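Local structure of putative capsid protein of prophage (Escherichia coli CFT073, 3BQW) at residues E181-K184 with E185-Y188; G210-V213 with W214-L217; I298-Q301 with E302-R305. The protein is of unconfirmed function but probably serves as the major capsid protein that builds the shell of the phage head. All coordinates share one frame; numbering follows the deposited sequence.

Contact 1: E181-K184 with E185-Y188; sequences EQDK and ETHY
Two torsions bring the side chains of Q182 and H187 together. H187 CG stands anti to its own backbone N (chi1 -165°), while the Q182 chain bends at chi2 (-49°). The bend lays the Q182 methylene CG over the H187 imidazole. CG lies 3.8 Å from the centroid of the H187 ring, nearly on the ring normal, which makes this a CH-pi contact. Q182 OE1 comes over the same ring, with H187 CD2 at 3.7 Å. The Q182 amide is not stacked flat on the imidazole, since the two planes are 49° apart. Its NE2 is held by K178 O, which helps fix the amide over the ring.

Next to this pair, the chain turns sharply at D183. D183 OD1 accepts from E185 N at 2.9 Å, two residues on, so D183 opens an Asx turn. D183 also opens a beta turn, because D183 O accepts from T186 N at 3.1 Å. H187 N, four residues on, bonds to D183 O as well, at 2.8 Å, and makes a wider turn. H187 N approaches nearly in line with the carbonyl, whereas T186 N comes from above its plane. One carbonyl oxygen and one carboxylate therefore gather three consecutive backbone N-H groups. This tight turn lies in the loop between strand 170-172 and helix 190-198.

The D183 carboxylate also reaches across T186. There D183 OD2 is 3.0 Å from T186 OG1, a weak and uncertain hydrogen bond. On the other flank of the turn, a water donates to K184 O and to H187 O, each at 2.6 Å. K184 NZ bonds W179 O and, weakly, Q182 O.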
ATOM      1  N   GLU A 181      24.590  20.809   0.575  1.00 30.79           N
ATOM      2  CA  GLU A 181      25.413  21.987   0.707  1.00 31.53           C
ATOM      3  C   GLU A 181      25.901  22.214   2.128  1.00 31.39           C
ATOM      4  O   GLU A 181      26.561  23.221   2.395  1.00 31.75           O
ATOM      5  CB  GLU A 181      24.613  23.221   0.240  1.00 31.58           C
ATOM      6  CG  GLU A 181      24.335  23.224  -1.262  1.00 32.58           C
ATOM      7  CD  GLU A 181      23.532  24.436  -1.736  1.00 33.76           C
ATOM      8  OE1 GLU A 181      23.152  25.281  -0.894  1.00 36.62           O
ATOM      9  OE2 GLU A 181      23.267  24.527  -2.963  1.00 35.57           O
ATOM     10  N   GLN A 182      25.589  21.312   3.053  1.00 31.28           N
ATOM     11  CA  GLN A 182      26.014  21.519   4.432  1.00 31.21           C
ATOM     12  C   GLN A 182      27.359  20.888   4.705  1.00 31.77           C
ATOM     13  O   GLN A 182      27.809  20.009   3.971  1.00 32.70           O
ATOM     14  CB  GLN A 182      24.961  21.015   5.419  1.00 31.25           C
ATOM     15  CG  GLN A 182      23.590  21.639   5.238  1.00 30.17           C
ATOM     16  CD  GLN A 182      23.640  23.148   5.154  1.00 30.15           C
ATOM     17  OE1 GLN A 182      24.277  23.792   5.977  1.00 30.79           O
ATOM     18  NE2 GLN A 182      22.996  23.718   4.137  1.00 29.67           N
ATOM     19  N   ASP A 183      28.007  21.364   5.760  1.00 31.82           N
ATOM     20  CA  ASP A 183      29.282  20.843   6.185  1.00 32.06           C
ATOM     21  C   ASP A 183      28.985  19.587   6.975  1.00 31.93           C
ATOM     22  O   ASP A 183      28.406  19.640   8.060  1.00 31.80           O
ATOM     23  CB  ASP A 183      30.042  21.876   7.044  1.00 32.32           C
ATOM     24  CG  ASP A 183      31.402  21.372   7.519  1.00 33.42           C
ATOM     25  OD1 ASP A 183      31.723  20.181   7.343  1.00 34.39           O
ATOM     26  OD2 ASP A 183      32.160  22.179   8.085  1.00 37.90           O
ATOM     27  N   LYS A 184      29.385  18.461   6.399  1.00 32.03           N
ATOM     28  CA  LYS A 184      29.112  17.146   6.946  1.00 31.96           C
ATOM     29  C   LYS A 184      29.813  16.892   8.267  1.00 32.03           C
ATOM     30  O   LYS A 184      29.381  16.048   9.046  1.00 31.63           O
ATOM     31  CB  LYS A 184      29.520  16.079   5.926  1.00 32.26           C
ATOM     32  CG  LYS A 184      28.746  16.151   4.600  1.00 32.68           C
ATOM     33  CD  LYS A 184      27.244  16.251   4.816  1.00 33.29           C
ATOM     34  CE  LYS A 184      26.469  15.989   3.528  1.00 34.29           C
ATOM     35  NZ  LYS A 184      26.512  17.188   2.654  1.00 36.64           N
ATOM     36  N   GLU A 185      30.885  17.635   8.531  1.00 32.33           N
ATOM     37  CA  GLU A 185      31.568  17.536   9.809  1.00 32.34           C
ATOM     38  C   GLU A 185      30.896  18.341  10.914  1.00 31.74           C
ATOM     39  O   GLU A 185      31.016  17.983  12.077  1.00 31.84           O
ATOM     40  CB  GLU A 185      33.029  17.960   9.650  1.00 32.68           C
ATOM     41  CG  GLU A 185      33.781  17.074   8.697  1.00 34.15           C
ATOM     42  CD  GLU A 185      34.023  15.691   9.274  1.00 36.31           C
ATOM     43  OE1 GLU A 185      34.775  15.594  10.271  1.00 39.11           O
ATOM     44  OE2 GLU A 185      33.478  14.707   8.734  1.00 36.85           O
ATOM     45  N   THR A 186      30.186  19.411  10.579  1.00 31.55           N
ATOM     46  CA  THR A 186      29.735  20.355  11.613  1.00 31.51           C
ATOM     47  C   THR A 186      28.234  20.589  11.718  1.00 31.22           C
ATOM     48  O   THR A 186      27.749  21.068  12.742  1.00 31.52           O
ATOM     49  CB  THR A 186      30.434  21.718  11.462  1.00 31.92           C
ATOM     50  OG1 THR A 186      30.048  22.324  10.223  1.00 32.47           O
ATOM     51  CG2 THR A 186      31.959  21.545  11.513  1.00 30.83           C
ATOM     52  N   HIS A 187      27.495  20.247  10.680  1.00 31.00           N
ATOM     53  CA  HIS A 187      26.058  20.482  10.676  1.00 30.23           C
ATOM     54  C   HIS A 187      25.295  19.447  11.514  1.00 30.13           C
ATOM     55  O   HIS A 187      25.607  18.252  11.488  1.00 29.89           O
ATOM     56  CB  HIS A 187      25.550  20.486   9.249  1.00 29.94           C
ATOM     57  CG  HIS A 187      24.183  21.052   9.121  1.00 29.92           C
ATOM     58  ND1 HIS A 187      23.088  20.284   8.767  1.00 29.44           N
ATOM     59  CD2 HIS A 187      23.720  22.303   9.347  1.00 28.06           C
ATOM     60  CE1 HIS A 187      22.011  21.053   8.765  1.00 28.79           C
ATOM     61  NE2 HIS A 187      22.368  22.281   9.114  1.00 29.06           N
ATOM     62  N   TYR A 188      24.319  19.934  12.282  1.00 29.99           N
ATOM     63  CA  TYR A 188      23.425  19.088  13.061  1.00 29.62           C
ATOM     64  C   TYR A 188      22.114  18.911  12.304  1.00 29.20           C
ATOM     65  O   TYR A 188      21.238  19.769  12.385  1.00 29.80           O
ATOM     66  CB  TYR A 188      23.183  19.702  14.440  1.00 30.02           C
ATOM     67  CG  TYR A 188      24.420  19.686  15.319  1.00 30.51           C
ATOM     68  CD1 TYR A 188      24.589  18.709  16.296  1.00 31.42           C
ATOM     69  CD2 TYR A 188      25.428  20.635  15.162  1.00 31.38           C
ATOM     70  CE1 TYR A 188      25.723  18.678  17.093  1.00 30.32           C
ATOM     71  CE2 TYR A 188      26.567  20.616  15.962  1.00 31.31           C
ATOM     72  CZ  TYR A 188      26.706  19.634  16.925  1.00 31.41           C
ATOM     73  OH  TYR A 188      27.823  19.610  17.724  1.00 30.38           O
TER
HETATM   74  O   HOH W   1      27.547  16.622  10.825  1.00 24.25           O

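Contact 2: G210-V213 with W214-L217; sequences GAEV and WRTL
This contact spans most of helix 211-218, with G210 at the N-cap position and a salt bridge between E212 and R215, three residues apart. The helix follows strand 206-209. Backbone bonds run from each N-H to the carbonyl four residues before it: W214 N to G210 O, R215 N to A211 O, T216 N to E212 O and L217 N to V213 O.

The E212 and R215 side chains lie side by side and point the same way. R215 grips the carboxylate side-on, with one nitrogen for each oxygen. R215 NE reaches E212 OE1 at 2.8 Å, almost straight (178°), and OE1 lies in the guanidinium plane. R215 NH2 reaches the syn lone pair of E212 OE2 at 2.7 Å. The planes of the two groups are 39° apart, so the pairing is twisted. Bends at E212 chi2 and R215 chi3 turn the two ends toward each other. The paired bonds limit rotation of both groups.

Away from the salt bridge, V213, W214, T216 and L217 are buried. W214 meets Y227 edge to face, and L217 packs on M207 and M209 of strand 206-209. V213 and T216 touch I350.

T216 OG1 donates to E212 O at 3.0 Å, and T216 N reaches the same oxygen at 3.1 Å from the opposite face of the carbonyl plane.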
ATOM      1  N   GLY A 210      13.576   7.392   1.836  1.00 22.75           N
ATOM      2  CA  GLY A 210      14.181   6.793   0.666  1.00 23.63           C
ATOM      3  C   GLY A 210      15.684   6.623   0.864  1.00 24.47           C
ATOM      4  O   GLY A 210      16.260   7.168   1.822  1.00 25.00           O
ATOM      5  N   ALA A 211      16.309   5.888  -0.063  1.00 24.94           N
ATOM      6  CA  ALA A 211      17.715   5.481   0.005  1.00 25.62           C
ATOM      7  C   ALA A 211      18.694   6.626  -0.039  1.00 25.51           C
ATOM      8  O   ALA A 211      19.738   6.590   0.607  1.00 26.26           O
ATOM      9  CB  ALA A 211      18.040   4.480  -1.150  1.00 25.58           C
ATOM     10  N   GLU A 212      18.363   7.629  -0.837  1.00 26.42           N
ATOM     11  CA  GLU A 212      19.210   8.781  -1.025  1.00 26.18           C
ATOM     12  C   GLU A 212      19.175   9.623   0.242  1.00 25.57           C
ATOM     13  O   GLU A 212      20.209  10.096   0.695  1.00 25.07           O
ATOM     14  CB  GLU A 212      18.748   9.551  -2.260  1.00 27.31           C
ATOM     15  CG  GLU A 212      19.438  10.889  -2.516  1.00 30.26           C
ATOM     16  CD  GLU A 212      20.936  10.792  -2.552  1.00 35.86           C
ATOM     17  OE1 GLU A 212      21.461   9.731  -2.966  1.00 39.43           O
ATOM     18  OE2 GLU A 212      21.600  11.794  -2.181  1.00 39.45           O
ATOM     19  N   VAL A 213      17.994   9.753   0.846  1.00 24.62           N
ATOM     20  CA  VAL A 213      17.874  10.410   2.150  1.00 24.47           C
ATOM     21  C   VAL A 213      18.745   9.741   3.218  1.00 24.42           C
ATOM     22  O   VAL A 213      19.465  10.416   3.947  1.00 24.31           O
ATOM     23  CB  VAL A 213      16.428  10.496   2.667  1.00 23.99           C
ATOM     24  CG1 VAL A 213      16.413  11.171   4.049  1.00 24.01           C
ATOM     25  CG2 VAL A 213      15.542  11.248   1.685  1.00 22.37           C
ATOM     26  N   TRP A 214      18.664   8.426   3.326  1.00 25.07           N
ATOM     27  CA  TRP A 214      19.448   7.711   4.323  1.00 25.58           C
ATOM     28  C   TRP A 214      20.952   7.885   4.088  1.00 25.85           C
ATOM     29  O   TRP A 214      21.672   8.182   5.016  1.00 24.87           O
ATOM     30  CB  TRP A 214      19.078   6.236   4.344  1.00 26.09           C
ATOM     31  CG  TRP A 214      19.950   5.412   5.207  1.00 26.40           C
ATOM     32  CD1 TRP A 214      20.732   4.367   4.805  1.00 27.28           C
ATOM     33  CD2 TRP A 214      20.164   5.552   6.625  1.00 26.80           C
ATOM     34  NE1 TRP A 214      21.387   3.825   5.888  1.00 27.09           N
ATOM     35  CE2 TRP A 214      21.067   4.531   7.012  1.00 25.15           C
ATOM     36  CE3 TRP A 214      19.667   6.422   7.601  1.00 27.29           C
ATOM     37  CZ2 TRP A 214      21.487   4.357   8.328  1.00 25.84           C
ATOM     38  CZ3 TRP A 214      20.074   6.249   8.915  1.00 26.93           C
ATOM     39  CH2 TRP A 214      20.990   5.224   9.270  1.00 26.81           C
ATOM     40  N   ARG A 215      21.389   7.738   2.838  1.00 27.03           N
ATOM     41  CA  ARG A 215      22.795   7.975   2.439  1.00 28.81           C
ATOM     42  C   ARG A 215      23.318   9.344   2.931  1.00 27.87           C
ATOM     43  O   ARG A 215      24.389   9.453   3.546  1.00 27.08           O
ATOM     44  CB  ARG A 215      22.907   7.853   0.902  1.00 28.91           C
ATOM     45  CG  ARG A 215      24.311   7.879   0.331  1.00 32.80           C
ATOM     46  CD  ARG A 215      24.345   8.113  -1.208  1.00 34.45           C
ATOM     47  NE  ARG A 215      23.962   9.474  -1.627  1.00 38.89           N
ATOM     48  CZ  ARG A 215      24.693  10.582  -1.410  1.00 41.82           C
ATOM     49  NH1 ARG A 215      25.870  10.526  -0.790  1.00 42.80           N
ATOM     50  NH2 ARG A 215      24.255  11.773  -1.821  1.00 41.03           N
ATOM     51  N   THR A 216      22.548  10.390   2.647  1.00 27.11           N
ATOM     52  CA  THR A 216      22.911  11.756   3.012  1.00 26.12           C
ATOM     53  C   THR A 216      22.908  11.990   4.529  1.00 25.70           C
ATOM     54  O   THR A 216      23.882  12.493   5.092  1.00 24.39           O
ATOM     55  CB  THR A 216      21.935  12.735   2.355  1.00 26.16           C
ATOM     56  OG1 THR A 216      21.927  12.497   0.948  1.00 26.31           O
ATOM     57  CG2 THR A 216      22.324  14.207   2.649  1.00 26.80           C
ATOM     58  N   LEU A 217      21.809  11.609   5.182  1.00 25.98           N
ATOM     59  CA  LEU A 217      21.696  11.717   6.631  1.00 26.30           C
ATOM     60  C   LEU A 217      22.863  11.048   7.337  1.00 26.93           C
ATOM     61  O   LEU A 217      23.437  11.600   8.264  1.00 27.73           O
ATOM     62  CB  LEU A 217      20.369  11.130   7.108  1.00 26.66           C
ATOM     63  CG  LEU A 217      20.060  11.239   8.624  1.00 26.85           C
ATOM     64  CD1 LEU A 217      20.218  12.689   9.153  1.00 24.92           C
ATOM     65  CD2 LEU A 217      18.664  10.708   8.914  1.00 25.68           C
TER

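Contact 3: I298-Q301 with E302-R305; sequences IMDQ and EAVR
The backbone passes from an extended conformation at D300 into helix 301-305, with V304 N bonded to D300 O at 2.7 Å and R305 N to Q301 O at 2.6 Å. D300 is the N-cap. Its CG sits anti to the backbone N (chi1 -176°), which carries OD2 back over the first turn. D300 OD2 accepts from E302 N at 3.2 Å and from A303 N at 3.3 Å. Both capping bonds are weak. The stronger partner of OD2 is K316 NZ, in a salt bridge, so one carboxylate oxygen serves the helix start and a lysine together. The lysine and the helix N-terminus would both be expected to stabilise the negative charge.

Beside the cap, I298 CG2 packs on A303 CB at 3.5 Å. V304 CG2 lies against D300 O and M299 O.

E302 and R305, three residues apart, form a salt bridge on the helix. The guanidinium meets the carboxylate side-on, with R305 NE to E302 OE1 and R305 NH2 to E302 OE2, each at 3.0 Å. The bond to OE1 comes from above the carboxylate plane.

This short helix lies after strand 292-295 and packs near strands 314-319 and 327-338. I298, D300 and E302 touch Y314 of the former, while I298 and D300 also touch H332 of the latter.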
ATOM      1  N   ILE A 298     -18.039  -6.170  -3.682  1.00 24.99           N
ATOM      2  CA  ILE A 298     -17.728  -6.977  -4.847  1.00 25.84           C
ATOM      3  C   ILE A 298     -18.942  -6.946  -5.775  1.00 27.06           C
ATOM      4  O   ILE A 298     -20.082  -7.094  -5.311  1.00 27.14           O
ATOM      5  CB  ILE A 298     -17.405  -8.410  -4.452  1.00 25.67           C
ATOM      6  CG1 ILE A 298     -16.292  -8.444  -3.390  1.00 25.31           C
ATOM      7  CG2 ILE A 298     -17.025  -9.220  -5.693  1.00 25.15           C
ATOM      8  CD1 ILE A 298     -14.936  -8.042  -3.928  1.00 24.71           C
ATOM      9  N   MET A 299     -18.695  -6.725  -7.067  1.00 28.60           N
ATOM     10  CA  MET A 299     -19.759  -6.469  -8.036  1.00 30.14           C
ATOM     11  C   MET A 299     -19.974  -7.630  -9.035  1.00 31.60           C
ATOM     12  O   MET A 299     -20.886  -7.572  -9.854  1.00 32.61           O
ATOM     13  CB  MET A 299     -19.525  -5.130  -8.767  1.00 29.96           C
ATOM     14  CG  MET A 299     -19.805  -3.891  -7.882  1.00 30.32           C
ATOM     15  SD  MET A 299     -21.439  -3.849  -7.021  1.00 28.75           S
ATOM     16  CE  MET A 299     -22.426  -3.096  -8.316  1.00 28.39           C
ATOM     17  N   ASP A 300     -19.161  -8.674  -8.926  1.00 32.75           N
ATOM     18  CA  ASP A 300     -19.302  -9.900  -9.713  1.00 33.46           C
ATOM     19  C   ASP A 300     -20.669 -10.575  -9.517  1.00 34.53           C
ATOM     20  O   ASP A 300     -21.124 -10.762  -8.372  1.00 34.55           O
ATOM     21  CB  ASP A 300     -18.195 -10.883  -9.308  1.00 33.20           C
ATOM     22  CG  ASP A 300     -18.210 -12.151 -10.137  1.00 32.44           C
ATOM     23  OD1 ASP A 300     -17.893 -12.065 -11.345  1.00 31.37           O
ATOM     24  OD2 ASP A 300     -18.525 -13.217  -9.577  1.00 28.84           O
ATOM     25  N   GLN A 301     -21.304 -10.971 -10.627  1.00 35.22           N
ATOM     26  CA  GLN A 301     -22.644 -11.538 -10.548  1.00 36.23           C
ATOM     27  C   GLN A 301     -22.714 -12.735  -9.615  1.00 35.86           C
ATOM     28  O   GLN A 301     -23.692 -12.876  -8.886  1.00 35.79           O
ATOM     29  CB  GLN A 301     -23.229 -11.911 -11.922  1.00 36.27           C
ATOM     30  CG  GLN A 301     -24.725 -12.302 -11.801  1.00 37.82           C
ATOM     31  CD  GLN A 301     -25.416 -12.621 -13.122  1.00 38.17           C
ATOM     32  OE1 GLN A 301     -26.014 -11.744 -13.765  1.00 41.92           O
ATOM     33  NE2 GLN A 301     -25.380 -13.895 -13.511  1.00 40.12           N
ATOM     34  N   GLU A 302     -21.690 -13.590  -9.624  1.00 36.17           N
ATOM     35  CA  GLU A 302     -21.716 -14.792  -8.783  1.00 36.32           C
ATOM     36  C   GLU A 302     -21.528 -14.412  -7.324  1.00 35.83           C
ATOM     37  O   GLU A 302     -22.087 -15.052  -6.426  1.00 36.13           O
ATOM     38  CB  GLU A 302     -20.654 -15.802  -9.222  1.00 36.81           C
ATOM     39  CG  GLU A 302     -20.603 -17.086  -8.393  1.00 39.39           C
ATOM     40  CD  GLU A 302     -21.810 -18.014  -8.573  1.00 44.82           C
ATOM     41  OE1 GLU A 302     -22.638 -17.798  -9.498  1.00 48.53           O
ATOM     42  OE2 GLU A 302     -21.925 -18.984  -7.778  1.00 47.59           O
ATOM     43  N   ALA A 303     -20.726 -13.380  -7.085  1.00 35.05           N
ATOM     44  CA  ALA A 303     -20.642 -12.780  -5.754  1.00 34.89           C
ATOM     45  C   ALA A 303     -22.020 -12.226  -5.365  1.00 34.63           C
ATOM     46  O   ALA A 303     -22.518 -12.504  -4.273  1.00 33.75           O
ATOM     47  CB  ALA A 303     -19.569 -11.680  -5.711  1.00 33.93           C
ATOM     48  N   VAL A 304     -22.633 -11.464  -6.271  1.00 35.38           N
ATOM     49  CA  VAL A 304     -23.981 -10.888  -6.021  1.00 36.55           C
ATOM     50  C   VAL A 304     -25.038 -11.991  -5.812  1.00 37.14           C
ATOM     51  O   VAL A 304     -25.774 -11.952  -4.824  1.00 37.46           O
ATOM     52  CB  VAL A 304     -24.442  -9.884  -7.134  1.00 36.15           C
ATOM     53  CG1 VAL A 304     -25.902  -9.520  -6.958  1.00 36.20           C
ATOM     54  CG2 VAL A 304     -23.599  -8.626  -7.121  1.00 36.36           C
ATOM     55  N   ARG A 305     -25.077 -12.979  -6.711  1.00 37.91           N
ATOM     56  CA  ARG A 305     -26.015 -14.124  -6.598  1.00 38.30           C
ATOM     57  C   ARG A 305     -25.974 -14.811  -5.229  1.00 37.58           C
ATOM     58  O   ARG A 305     -27.005 -15.116  -4.649  1.00 37.45           O
ATOM     59  CB  ARG A 305     -25.661 -15.210  -7.596  1.00 39.15           C
ATOM     60  CG  ARG A 305     -26.217 -15.093  -8.991  1.00 41.92           C
ATOM     61  CD  ARG A 305     -26.490 -16.499  -9.574  1.00 45.71           C
ATOM     62  NE  ARG A 305     -25.557 -17.565  -9.130  1.00 49.01           N
ATOM     63  CZ  ARG A 305     -25.770 -18.430  -8.116  1.00 50.86           C
ATOM     64  NH1 ARG A 305     -26.880 -18.387  -7.379  1.00 52.41           N
ATOM     65  NH2 ARG A 305     -24.854 -19.350  -7.814  1.00 50.35           N
TER

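The three contacts follow one another along the chain. Contacts 1 and 2 are neighbours, with centres 15 Å apart and nearest atoms about 5 Å apart. Contact 1 ends just before helix 190-198, and strand 206-209 then leads into the helix of contact 2. K184 of contact 1 touches S219 and F220, just past helix 211-218, so these two contacts belong to one region. Contact 3 lies on the opposite side of the chain's centre, with its centre 60 Å from that of contact 1 and 47 Å from that of contact 2. It borders the mixed sheet holding strands 314-319 and 327-338, whereas contact 2 packs on strand 206-209 of another mixed sheet.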